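Local coordinates for MstE (Scytonema sp. PCC 10023, PDB 6SBF), which acts as a monodomain class II terpene cyclase, probably folding and closing an isoprenoid chain into the fused rings of merosterol-type scaffolds by protonation-initiated cyclisation, at residues Q170-A175 against E208-S213; Y310-Y315 against R319-F324; H140-P143 against I147-F150; C178-V183 against H194-V199; V199-T202 against N206-G209. The protein carries 1 engineered substitution. One frame throughout, in Å; residues are numbered along the deposited sequence.

Interaction 1: residues Q170-A175 against E208-S213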
# COMPACT_ATOMS: atom_id res chain seq x y z
N GLN A 170 20.94 9.32 2.19
CA GLN A 170 20.94 8.01 2.90
C GLN A 170 19.57 7.72 3.51
O GLN A 170 19.31 6.53 3.82
CB GLN A 170 22.04 7.99 3.95
CG GLN A 170 23.40 7.91 3.29
CD GLN A 170 23.43 6.80 2.27
OE1 GLN A 170 23.26 5.61 2.58
NE2 GLN A 170 23.67 7.16 1.03
N GLY A 171 18.71 8.72 3.71
CA GLY A 171 17.31 8.47 4.09
C GLY A 171 16.54 7.82 2.95
O GLY A 171 16.00 6.70 3.14
N TRP A 172 16.53 8.46 1.79
CA TRP A 172 15.76 7.93 0.65
C TRP A 172 16.36 6.64 0.08
O TRP A 172 15.63 5.93 -0.63
CB TRP A 172 15.71 8.99 -0.43
CG TRP A 172 14.83 10.15 -0.12
CD1 TRP A 172 14.10 10.39 1.01
CD2 TRP A 172 14.65 11.29 -0.97
NE1 TRP A 172 13.46 11.59 0.89
CE2 TRP A 172 13.75 12.15 -0.32
CE3 TRP A 172 15.11 11.60 -2.23
CZ2 TRP A 172 13.30 13.33 -0.89
CZ3 TRP A 172 14.68 12.78 -2.78
CH2 TRP A 172 13.81 13.64 -2.12
N CYS A 173 17.62 6.34 0.35
CA CYS A 173 18.37 5.23 -0.29
C CYS A 173 18.74 4.16 0.74
O CYS A 173 19.52 3.27 0.40
CB CYS A 173 19.58 5.73 -1.06
SG CYS A 173 19.12 6.92 -2.33
N GLY A 174 18.18 4.22 1.92
CA GLY A 174 18.34 3.16 2.92
C GLY A 174 17.24 2.13 2.82
O GLY A 174 16.20 2.36 2.19
N ALA A 175 17.41 1.05 3.57
CA ALA A 175 16.36 0.04 3.70
C ALA A 175 15.11 0.69 4.28
O ALA A 175 15.21 1.41 5.29
CB ALA A 175 16.82 -1.11 4.53
N GLU A 208 6.75 0.19 11.71
CA GLU A 208 6.69 1.57 11.24
C GLU A 208 7.29 1.65 9.84
O GLU A 208 8.34 1.05 9.60
CB GLU A 208 7.46 2.49 12.20
CG GLU A 208 6.97 2.46 13.64
CD GLU A 208 7.81 3.31 14.58
OE1 GLU A 208 8.92 3.69 14.20
OE2 GLU A 208 7.40 3.48 15.72
N GLY A 209 6.63 2.39 8.98
CA GLY A 209 7.09 2.60 7.61
C GLY A 209 7.93 3.85 7.44
O GLY A 209 8.11 4.65 8.36
N TYR A 210 8.44 4.03 6.25
CA TYR A 210 9.26 5.18 5.87
C TYR A 210 8.37 6.24 5.21
O TYR A 210 8.26 7.39 5.75
CB TYR A 210 10.42 4.75 4.97
CG TYR A 210 11.38 5.88 4.72
CD1 TYR A 210 12.37 6.18 5.64
CD2 TYR A 210 11.28 6.68 3.58
CE1 TYR A 210 13.24 7.23 5.42
CE2 TYR A 210 12.14 7.74 3.36
CZ TYR A 210 13.11 8.02 4.30
OH TYR A 210 13.93 9.09 4.09
N TRP A 211 7.70 5.87 4.12
CA TRP A 211 6.96 6.87 3.30
C TRP A 211 5.54 7.13 3.78
O TRP A 211 4.87 7.99 3.25
CB TRP A 211 6.91 6.37 1.87
CG TRP A 211 8.22 6.20 1.19
CD1 TRP A 211 8.85 5.02 0.91
CD2 TRP A 211 9.09 7.24 0.70
NE1 TRP A 211 10.05 5.25 0.30
CE2 TRP A 211 10.22 6.62 0.16
CE3 TRP A 211 9.05 8.64 0.71
CZ2 TRP A 211 11.28 7.32 -0.39
CZ3 TRP A 211 10.10 9.34 0.15
CH2 TRP A 211 11.21 8.71 -0.39
N TRP A 212 5.02 6.36 4.71
CA TRP A 212 3.62 6.44 5.12
C TRP A 212 3.49 6.89 6.54
O TRP A 212 4.21 6.40 7.42
CB TRP A 212 2.95 5.07 4.97
CG TRP A 212 2.97 4.56 3.56
CD1 TRP A 212 3.94 3.78 3.03
CD2 TRP A 212 2.16 5.01 2.45
NE1 TRP A 212 3.75 3.62 1.71
CE2 TRP A 212 2.66 4.37 1.33
CE3 TRP A 212 1.07 5.86 2.34
CZ2 TRP A 212 2.07 4.53 0.08
CZ3 TRP A 212 0.53 6.09 1.10
CH2 TRP A 212 0.99 5.37 -0.01
N SER A 213 2.48 7.70 6.78
CA SER A 213 2.13 8.14 8.14
C SER A 213 1.51 6.98 8.92
O SER A 213 1.67 6.89 10.15
CB SER A 213 1.10 9.28 8.02
OG SER A 213 1.58 10.46 7.40
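Over one face of the Trp172 indole lies the six-membered ring of Trp211, which comes in with its outer corner, while the hydroxyl of Tyr210 meets the same indole at its edge. The corner atom is Trp211 CH2, 3.6 Å from Trp172 CD1 and shifted toward the rim; the two planes are inclined at 43°, so the pair is neither a parallel stack nor a T. At the edge, Tyr210 OH sits 3.3 Å from Trp172 CD1. Tyr210 and Trp211 also meet, with Tyr210 CD2 standing 3.5 Å above the plane of the Trp211 ring, over its centre.

Tyr210 gets across because its CG is anti to the backbone N (chi1 -173°), which sends the phenol straight at the type I turn running from Gly171 to Gly174. Its OH arrives 3.1 Å from Gly171 C, and glycine suits this place because a beta carbon would run into that oxygen. The contact is otherwise one of shape, for each polar side-chain atom is bonded elsewhere: Tyr210 OH to Asp318 O, Trp172 NE1 to Pro314 O and Trp211 NE1 to Thr149 OG1. Large aromatic residues with a single polar atom fit here, since they cover a largely buried contact while that atom is bonded. His176 completes the group, stacked on Tyr210 and edge-to-face with Trp211. Two loops that join helices of the alpha6-alpha6 barrel are brought together by an aromatic cluster, in a family, the class II terpene cyclases, known for its wealth of aromatic residues.

Interaction 2: residues Y310-Y315 against R319-F324; sequences YLRIPY and RNPNQF
Arg312 reaches from strand 311-313, an outermost strand of a small mixed sheet, to Asn322 in the single 3-10 turn that follows in the next loop, and this is the tight half of the contact. Arg312 NH1 donates to Asn322 OD1 at 2.9 Å along a nearly straight line (167°). The acceptor lies in the plane of the guanidinium, but the donor stands well above the carbonyl plane of the amide and so is not on a lone pair. Arg312 NH2 adds a weak bond to the same oxygen.

Arginine suits the place because its flat end can serve several partners at once. Its NE goes to Tyr210 O, Pro321 CB covers one face, and Pro321 CG comes within 3.8 Å of NH1. To reach them CG adopts the crowded position between the backbone N and the carbonyl carbon (chi1 77°), after which the chain runs extended to NE. Asn322 is held at its other end too, by ND2 to Gly209 O, so both partners of the bond are also tied to the 208-213 loop. Beside it the two prolines, rigid and apolar, meet at an oblique angle, Pro314 CG lying 3.8 Å from Pro321 CB.

Farther along, the contact is looser and partly open to solvent. Tyr315 and Phe324 meet there with centroids 6.0 Å apart and planes inclined at 59°, and His326 and Trp327 also pack on Phe324. Between the two rings the touch narrows to a corner: Phe324 CZ comes in at the edge of the tyrosine ring, 3.8 Å from Tyr315 CE1.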
# COMPACT_ATOMS: atom_id res chain seq x y z
N TYR A 310 -2.00 9.05 3.15
CA TYR A 310 -1.03 10.12 3.45
C TYR A 310 0.38 9.64 3.23
O TYR A 310 0.87 8.76 3.98
CB TYR A 310 -1.25 10.74 4.82
CG TYR A 310 -2.53 11.50 4.95
CD1 TYR A 310 -2.81 12.59 4.16
CD2 TYR A 310 -3.50 11.16 5.85
CE1 TYR A 310 -4.01 13.28 4.26
CE2 TYR A 310 -4.70 11.83 5.99
CZ TYR A 310 -4.96 12.93 5.19
OH TYR A 310 -6.15 13.56 5.33
N LEU A 311 1.01 10.21 2.21
CA LEU A 311 2.36 9.91 1.73
C LEU A 311 3.27 11.06 2.22
O LEU A 311 3.03 12.25 1.85
CB LEU A 311 2.35 9.81 0.22
CG LEU A 311 3.66 9.48 -0.47
CD1 LEU A 311 4.06 8.07 -0.16
CD2 LEU A 311 3.50 9.69 -1.97
N ARG A 312 4.29 10.73 2.95
CA ARG A 312 5.18 11.75 3.45
C ARG A 312 6.45 11.79 2.65
O ARG A 312 6.90 10.77 2.09
CB ARG A 312 5.20 11.60 4.93
CG ARG A 312 6.04 10.47 5.32
CD ARG A 312 5.62 10.31 6.80
NE ARG A 312 6.31 9.18 7.29
CZ ARG A 312 6.29 8.57 8.54
NH1 ARG A 312 7.08 7.53 8.67
NH2 ARG A 312 5.57 8.93 9.57
N ILE A 313 7.01 13.00 2.56
CA ILE A 313 8.26 13.23 1.85
C ILE A 313 9.27 13.65 2.91
O ILE A 313 9.43 14.83 3.23
CB ILE A 313 8.10 14.28 0.77
CG1 ILE A 313 6.92 13.96 -0.16
CG2 ILE A 313 9.45 14.38 0.07
CD1 ILE A 313 6.92 12.53 -0.79
N PRO A 314 10.05 12.69 3.49
CA PRO A 314 11.09 13.08 4.42
C PRO A 314 12.18 13.83 3.67
O PRO A 314 12.33 13.68 2.47
CB PRO A 314 11.65 11.76 4.94
CG PRO A 314 10.55 10.73 4.60
CD PRO A 314 10.04 11.24 3.27
N TYR A 315 12.95 14.60 4.42
CA TYR A 315 14.21 15.12 3.84
C TYR A 315 15.05 13.94 3.37
O TYR A 315 15.03 12.85 3.98
CB TYR A 315 14.96 15.97 4.86
CG TYR A 315 14.38 17.33 5.08
CD1 TYR A 315 13.40 17.55 6.02
CD2 TYR A 315 14.78 18.40 4.30
CE1 TYR A 315 12.83 18.80 6.21
CE2 TYR A 315 14.22 19.66 4.47
CZ TYR A 315 13.25 19.87 5.45
OH TYR A 315 12.71 21.11 5.63
N ARG A 319 16.93 9.25 7.92
CA ARG A 319 16.68 7.79 8.09
C ARG A 319 15.50 7.50 9.03
O ARG A 319 15.09 6.33 9.07
CB ARG A 319 17.92 7.08 8.58
CG ARG A 319 19.10 7.14 7.62
CD ARG A 319 20.12 6.09 8.02
NE ARG A 319 21.42 6.18 7.37
CZ ARG A 319 22.27 7.18 7.54
NH1 ARG A 319 21.97 8.17 8.35
NH2 ARG A 319 23.42 7.17 6.91
N ASN A 320 14.98 8.49 9.74
CA ASN A 320 14.07 8.23 10.87
C ASN A 320 12.82 9.11 10.81
O ASN A 320 12.57 9.89 11.73
CB ASN A 320 14.91 8.45 12.15
CG ASN A 320 16.01 7.41 12.36
OD1 ASN A 320 15.72 6.22 12.44
ND2 ASN A 320 17.26 7.83 12.45
N PRO A 321 11.99 9.05 9.73
CA PRO A 321 10.83 9.95 9.61
C PRO A 321 9.79 9.79 10.73
O PRO A 321 9.00 10.70 10.94
CB PRO A 321 10.28 9.60 8.21
CG PRO A 321 10.77 8.19 8.00
CD PRO A 321 12.16 8.18 8.54
N ASN A 322 9.77 8.63 11.41
CA ASN A 322 8.82 8.47 12.54
C ASN A 322 9.28 9.29 13.77
O ASN A 322 8.53 9.33 14.72
CB ASN A 322 8.70 6.99 12.85
CG ASN A 322 8.12 6.23 11.65
OD1 ASN A 322 6.98 6.45 11.33
ND2 ASN A 322 8.96 5.42 11.01
N GLN A 323 10.50 9.84 13.69
CA GLN A 323 11.07 10.72 14.73
C GLN A 323 11.13 12.17 14.22
O GLN A 323 11.83 12.94 14.83
CB GLN A 323 12.43 10.17 15.19
CG GLN A 323 12.30 8.93 16.08
CD GLN A 323 13.65 8.38 16.48
OE1 GLN A 323 14.46 7.94 15.66
NE2 GLN A 323 13.91 8.39 17.77
N PHE A 324 10.43 12.50 13.14
CA PHE A 324 10.35 13.88 12.60
C PHE A 324 9.03 14.49 13.03
O PHE A 324 7.95 14.06 12.63
CB PHE A 324 10.44 13.81 11.08
CG PHE A 324 10.49 15.13 10.36
CD1 PHE A 324 11.67 15.85 10.26
CD2 PHE A 324 9.36 15.66 9.80
CE1 PHE A 324 11.71 17.05 9.55
CE2 PHE A 324 9.39 16.83 9.06
CZ PHE A 324 10.55 17.55 8.99

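Interaction 3: residues H140-P143 against I147-F150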
# COMPACT_ATOMS: atom_id res chain seq x y z
N HIS A 140 18.48 -3.49 -5.08
CA HIS A 140 18.05 -2.64 -3.98
C HIS A 140 18.19 -3.31 -2.61
O HIS A 140 17.94 -2.62 -1.60
CB HIS A 140 16.62 -2.20 -4.24
CG HIS A 140 16.46 -1.30 -5.40
ND1 HIS A 140 16.88 0.02 -5.40
CD2 HIS A 140 15.89 -1.49 -6.57
CE1 HIS A 140 16.56 0.57 -6.57
NE2 HIS A 140 15.96 -0.32 -7.28
N LEU A 141 18.56 -4.59 -2.56
CA LEU A 141 18.77 -5.25 -1.29
C LEU A 141 19.98 -4.65 -0.58
O LEU A 141 21.02 -4.49 -1.20
CB LEU A 141 18.98 -6.74 -1.52
CG LEU A 141 17.76 -7.50 -1.99
CD1 LEU A 141 18.18 -8.87 -2.50
CD2 LEU A 141 16.72 -7.59 -0.89
N GLN A 142 19.83 -4.39 0.73
CA GLN A 142 20.87 -3.72 1.55
C GLN A 142 21.60 -4.74 2.42
O GLN A 142 21.03 -5.75 2.81
CB GLN A 142 20.17 -2.64 2.36
CG GLN A 142 19.58 -1.53 1.52
CD GLN A 142 20.58 -0.93 0.55
OE1 GLN A 142 21.60 -0.36 1.00
NE2 GLN A 142 20.31 -1.00 -0.76
N PRO A 143 22.83 -4.40 2.84
CA PRO A 143 23.57 -5.17 3.86
C PRO A 143 22.80 -5.53 5.15
O PRO A 143 22.99 -6.62 5.63
CB PRO A 143 24.72 -4.20 4.20
CG PRO A 143 24.98 -3.49 2.91
CD PRO A 143 23.61 -3.25 2.34
N ILE A 147 15.14 -3.85 1.85
CA ILE A 147 15.23 -3.29 0.51
C ILE A 147 15.06 -1.77 0.56
O ILE A 147 14.20 -1.26 1.32
CB ILE A 147 14.25 -4.00 -0.43
CG1 ILE A 147 14.67 -3.82 -1.87
CG2 ILE A 147 12.90 -3.53 -0.16
CD1 ILE A 147 14.16 -4.92 -2.74
N ALA A 148 15.88 -1.10 -0.22
CA ALA A 148 15.85 0.38 -0.36
C ALA A 148 14.93 0.76 -1.54
O ALA A 148 14.92 0.10 -2.56
CB ALA A 148 17.21 0.95 -0.56
N THR A 149 14.25 1.89 -1.42
CA THR A 149 13.35 2.38 -2.48
C THR A 149 14.17 2.77 -3.71
O THR A 149 13.83 2.38 -4.85
CB THR A 149 12.53 3.57 -2.00
OG1 THR A 149 11.67 3.17 -0.93
CG2 THR A 149 11.65 4.14 -3.09
N PHE A 150 15.18 3.60 -3.53
CA PHE A 150 15.92 4.22 -4.63
C PHE A 150 17.40 3.89 -4.55
O PHE A 150 17.97 3.78 -3.46
CB PHE A 150 15.85 5.73 -4.52
CG PHE A 150 14.50 6.33 -4.80
CD1 PHE A 150 13.91 6.22 -6.05
CD2 PHE A 150 13.81 7.00 -3.81
CE1 PHE A 150 12.69 6.79 -6.30
CE2 PHE A 150 12.56 7.54 -4.05
CZ PHE A 150 12.02 7.46 -5.31
O HOH W 1 18.97 0.88 -3.69
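Ile147 opens the second segment by laying its CG1 against His140 CB at 3.5 Å, while its CD1 reaches Leu141 CD2. Its CG1 is anti to the backbone N (chi1 -158°), which keeps that branch alongside the first segment, and a branched aliphatic residue fits this buried strip of carbon. Here the two backbones draw together in a single beta bridge between Leu141 and Ile147.

Ala148 follows with the bond that ties the turn: its N donates to His140 O at 2.9 Å and 175°. The same oxygen takes a second hydrogen from Gln142 NE2 at 3.0 Å, and the two donors approach from opposite faces of the carbonyl plane. Gln142 can do this because its chain bends back at chi2 (-52°), bringing the amide against the small side chain of Ala148, NE2 lying 3.7 Å from Ala148 CB. Were Gln142 an alanine, His140 O would probably lose its second donor and the Ala148 methyl its cover.

Thr149 offers its carbonyl oxygen over one face of the imidazole, 3.7 Å from His140 CE1, and its OG1, turned from the first segment, bonds to His176 ND1 and Trp211 NE1. Phe150 then closes the walk through its backbone: one water bonds His140 ND1 at 2.8 Å and donates to Phe150 O. With Glu98 OE1 on NE2, both imidazole nitrogens are engaged. A doubly gripped carbonyl and a ring bound at both nitrogens imply that the loop between helices 128-138 and 152-158 is held by polar bonds as well as aliphatic contact, and the nearby carboxylate probably polarises the imidazole.

Interaction 4: residues C178-V183 against H194-V199; sequences CVSAAV and HDYLRV
Ser180 OG, lying 3.5 Å from Tyr196 CE2, is gripped by two backbone groups: it bonds to His176 O, just before the start of its helix, and to Ile147 N of a neighbouring loop. The contact joins helices 177-183 and 187-200, successive helices of the alpha6-alpha6 barrel. Their short segments run in broadly opposed but strongly inclined directions (132°), the axes 10.3 Å apart at closest.

Serine is well chosen on this buried face, being small enough to fit beside the Tyr196 ring and able to satisfy a loop amide. Tyr196 takes the flank. Its CG is anti to the backbone N (chi1 172°), which carries the ring across to Ser180, CE2 also lying 3.7 Å from Ser180 CB, while its OH goes on to Thr177 OG1. A leucine in place of Tyr196 would probably leave Thr177 OG1 without this partner and open a gap beside Ser180.

Leu197 fills the middle of the interface, where Ala181 presents little more than its backbone; the methyl of that alanine also meets Leu221 and Thr222 of helix 215-229. One branch does the touching: Leu197 CD2 rests 4.0 Å from Ala181 N and 4.1 Å from Ser180 CB.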
# COMPACT_ATOMS: atom_id res chain seq x y z
N CYS A 178 8.41 -0.36 4.99
CA CYS A 178 7.18 -0.34 4.21
C CYS A 178 7.43 -1.04 2.84
O CYS A 178 6.66 -1.90 2.42
CB CYS A 178 6.67 1.09 4.01
SG CYS A 178 7.93 2.29 3.48
N VAL A 179 8.51 -0.68 2.17
CA VAL A 179 8.86 -1.25 0.86
C VAL A 179 9.28 -2.69 1.06
O VAL A 179 8.87 -3.57 0.26
CB VAL A 179 9.95 -0.43 0.18
CG1 VAL A 179 10.29 -1.03 -1.19
CG2 VAL A 179 9.50 1.00 0.05
N SER A 180 10.04 -3.03 2.08
CA SER A 180 10.46 -4.40 2.36
C SER A 180 9.22 -5.28 2.60
O SER A 180 9.15 -6.42 2.08
CB SER A 180 11.39 -4.42 3.56
OG SER A 180 12.59 -3.72 3.31
N ALA A 181 8.24 -4.81 3.34
CA ALA A 181 7.02 -5.56 3.64
C ALA A 181 6.29 -5.86 2.33
O ALA A 181 5.79 -6.99 2.11
CB ALA A 181 6.15 -4.80 4.61
N ALA A 182 6.14 -4.88 1.48
CA ALA A 182 5.42 -5.05 0.21
C ALA A 182 6.20 -6.00 -0.71
O ALA A 182 5.58 -6.88 -1.34
CB ALA A 182 5.19 -3.71 -0.44
N VAL A 183 7.50 -5.87 -0.84
CA VAL A 183 8.32 -6.73 -1.71
C VAL A 183 8.25 -8.16 -1.17
O VAL A 183 8.28 -9.11 -1.97
CB VAL A 183 9.74 -6.18 -1.90
CG1 VAL A 183 10.65 -7.14 -2.61
CG2 VAL A 183 9.70 -4.88 -2.69
N HIS A 194 12.97 -11.97 5.36
CA HIS A 194 12.35 -12.44 6.61
C HIS A 194 13.05 -11.87 7.88
O HIS A 194 12.37 -11.41 8.78
CB HIS A 194 12.34 -13.98 6.60
CG HIS A 194 11.98 -14.57 7.92
ND1 HIS A 194 12.92 -14.75 8.92
CD2 HIS A 194 10.76 -14.93 8.43
CE1 HIS A 194 12.31 -15.27 9.98
NE2 HIS A 194 10.97 -15.37 9.71
N ASP A 195 14.35 -12.03 7.98
CA ASP A 195 15.05 -11.69 9.22
C ASP A 195 14.92 -10.19 9.44
O ASP A 195 14.73 -9.76 10.60
CB ASP A 195 16.48 -12.20 9.20
CG ASP A 195 16.62 -13.71 9.31
OD1 ASP A 195 15.61 -14.42 9.39
OD2 ASP A 195 17.77 -14.13 9.31
N TYR A 196 15.08 -9.38 8.40
CA TYR A 196 14.93 -7.91 8.50
C TYR A 196 13.53 -7.58 9.01
O TYR A 196 13.35 -6.75 9.94
CB TYR A 196 15.19 -7.26 7.15
CG TYR A 196 14.86 -5.79 7.13
CD1 TYR A 196 15.78 -4.84 7.53
CD2 TYR A 196 13.61 -5.38 6.75
CE1 TYR A 196 15.46 -3.49 7.54
CE2 TYR A 196 13.30 -4.03 6.76
CZ TYR A 196 14.21 -3.08 7.19
OH TYR A 196 13.85 -1.75 7.18
N LEU A 197 12.52 -8.22 8.45
CA LEU A 197 11.14 -7.96 8.93
C LEU A 197 11.00 -8.41 10.40
O LEU A 197 10.36 -7.68 11.20
CB LEU A 197 10.13 -8.64 8.04
CG LEU A 197 10.08 -8.06 6.61
CD1 LEU A 197 9.14 -8.84 5.75
CD2 LEU A 197 9.66 -6.60 6.61
N ARG A 198 11.57 -9.51 10.80
CA ARG A 198 11.42 -9.90 12.21
C ARG A 198 12.12 -8.89 13.15
O ARG A 198 11.53 -8.51 14.20
CB ARG A 198 11.95 -11.30 12.45
CG ARG A 198 11.03 -12.41 11.93
CD ARG A 198 9.72 -12.55 12.71
NE ARG A 198 9.96 -12.76 14.12
CZ ARG A 198 10.45 -13.81 14.68
NH1 ARG A 198 10.82 -13.72 15.95
NH2 ARG A 198 10.56 -14.95 14.04
N VAL A 199 13.31 -8.45 12.83
CA VAL A 199 14.09 -7.62 13.80
C VAL A 199 13.53 -6.22 13.88
O VAL A 199 13.78 -5.53 14.88
CB VAL A 199 15.57 -7.64 13.47
CG1 VAL A 199 16.13 -9.06 13.54
CG2 VAL A 199 15.92 -6.85 12.26

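Interaction 5: residues V199-T202 against N206-G209; sequences VTQT and NWEG
Gln201 lies flat over Trp207, as the two named residues do in the QW motif of squalene-hopene cyclases; the sequence from Gln201 through Gly205 to Trp207 fits its Q-x3-G-x-W form. The glutamine holds CG anti to the backbone N (chi1 -168°) and runs extended beyond it, so that the whole chain follows the indole. Its CG stands 3.7 Å above the centroid of the six-membered ring in a CH-pi contact, and its CD is 3.4 Å from Trp207 CH2. Amide and ring planes differ by only 10°. The amide is steadied by NE2, which bonds to Gly205 O and Ser237 O.

Tryptophan offers both a broad face and an N-H: NE1 goes to Leu197 O near the end of helix 187-200. At the indole edge lies Thr200 OG1, itself bonded to Tyr196 O and Leu197 O.

Thr202 closes the turn twice. Its N donates to Asn206 O at 2.8 Å, nearly straight. With chi1 at 76°, its OG1 donates to Asn206 OD1 at 2.7 Å, from well above that carbonyl's plane; Asn206 meets it by turning CG between its own N and carbonyl carbon. Finally, a water donates to Thr200 O and accepts from Glu208 N, its oxygen 2.9 Å from that nitrogen.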
# COMPACT_ATOMS: atom_id res chain seq x y z
N VAL A 199 13.31 -8.45 12.83
CA VAL A 199 14.09 -7.62 13.80
C VAL A 199 13.53 -6.22 13.88
O VAL A 199 13.78 -5.53 14.88
CB VAL A 199 15.57 -7.64 13.47
CG1 VAL A 199 16.13 -9.06 13.54
CG2 VAL A 199 15.92 -6.85 12.26
N THR A 200 12.76 -5.78 12.90
CA THR A 200 12.20 -4.41 12.88
C THR A 200 10.85 -4.27 13.59
O THR A 200 10.36 -3.15 13.76
CB THR A 200 12.13 -3.85 11.47
OG1 THR A 200 11.41 -4.74 10.61
CG2 THR A 200 13.49 -3.56 10.90
N GLN A 201 10.26 -5.34 14.08
CA GLN A 201 8.98 -5.23 14.80
C GLN A 201 9.26 -4.43 16.08
O GLN A 201 10.23 -4.71 16.80
CB GLN A 201 8.42 -6.64 15.14
CG GLN A 201 6.97 -6.61 15.62
CD GLN A 201 6.40 -8.00 15.79
OE1 GLN A 201 7.16 -8.96 15.91
NE2 GLN A 201 5.07 -8.07 15.87
N THR A 202 8.36 -3.56 16.44
CA THR A 202 8.50 -2.77 17.68
C THR A 202 8.09 -3.59 18.88
O THR A 202 7.38 -4.60 18.73
CB THR A 202 7.67 -1.47 17.67
OG1 THR A 202 6.27 -1.77 17.90
CG2 THR A 202 7.91 -0.70 16.40
N ASN A 206 3.75 -3.67 16.40
CA ASN A 206 3.60 -3.08 15.06
C ASN A 206 4.95 -2.91 14.37
O ASN A 206 6.00 -3.08 14.95
CB ASN A 206 2.83 -1.76 15.13
CG ASN A 206 3.63 -0.64 15.81
OD1 ASN A 206 3.93 -0.77 16.99
ND2 ASN A 206 3.97 0.40 15.05
N TRP A 207 4.87 -2.50 13.12
CA TRP A 207 6.00 -1.98 12.35
C TRP A 207 5.69 -0.52 12.01
O TRP A 207 4.51 -0.11 12.04
CB TRP A 207 6.23 -2.80 11.08
CG TRP A 207 6.86 -4.14 11.32
CD1 TRP A 207 8.17 -4.44 11.13
CD2 TRP A 207 6.22 -5.37 11.72
NE1 TRP A 207 8.42 -5.75 11.42
CE2 TRP A 207 7.23 -6.35 11.77
CE3 TRP A 207 4.91 -5.74 12.02
CZ2 TRP A 207 6.97 -7.67 12.15
CZ3 TRP A 207 4.63 -7.05 12.36
CH2 TRP A 207 5.66 -7.99 12.44
N GLU A 208 6.75 0.19 11.71
CA GLU A 208 6.69 1.57 11.24
C GLU A 208 7.29 1.65 9.84
O GLU A 208 8.34 1.05 9.60
CB GLU A 208 7.46 2.49 12.20
CG GLU A 208 6.97 2.46 13.64
CD GLU A 208 7.81 3.31 14.58
OE1 GLU A 208 8.92 3.69 14.20
OE2 GLU A 208 7.40 3.48 15.72
N GLY A 209 6.63 2.39 8.98
CA GLY A 209 7.09 2.60 7.61
C GLY A 209 7.93 3.85 7.44
O GLY A 209 8.11 4.65 8.36
O HOH W 2 9.32 -1.03 12.26

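From the N terminus, interaction 3 comes first, closing the short turn between helices 128-138 and 152-158. Interaction 1 opens next and spans the longest loop, 170-213, bringing the loop before helix 177-183 against the one after helix 187-200. Within that span interactions 4 and 5 follow one another: the former pairs these two helices, and the latter starts at Val199, where interaction 4 ends, to tie off the second helix. Interactions 5 and 1 share Glu208 and Gly209 in their second segments. Interaction 2 follows in series, bending the chain back after strand 311-313. No two loops cross. Interaction 1 touches all the others in space or shares residues with them, joining barrel helices to the small sheet.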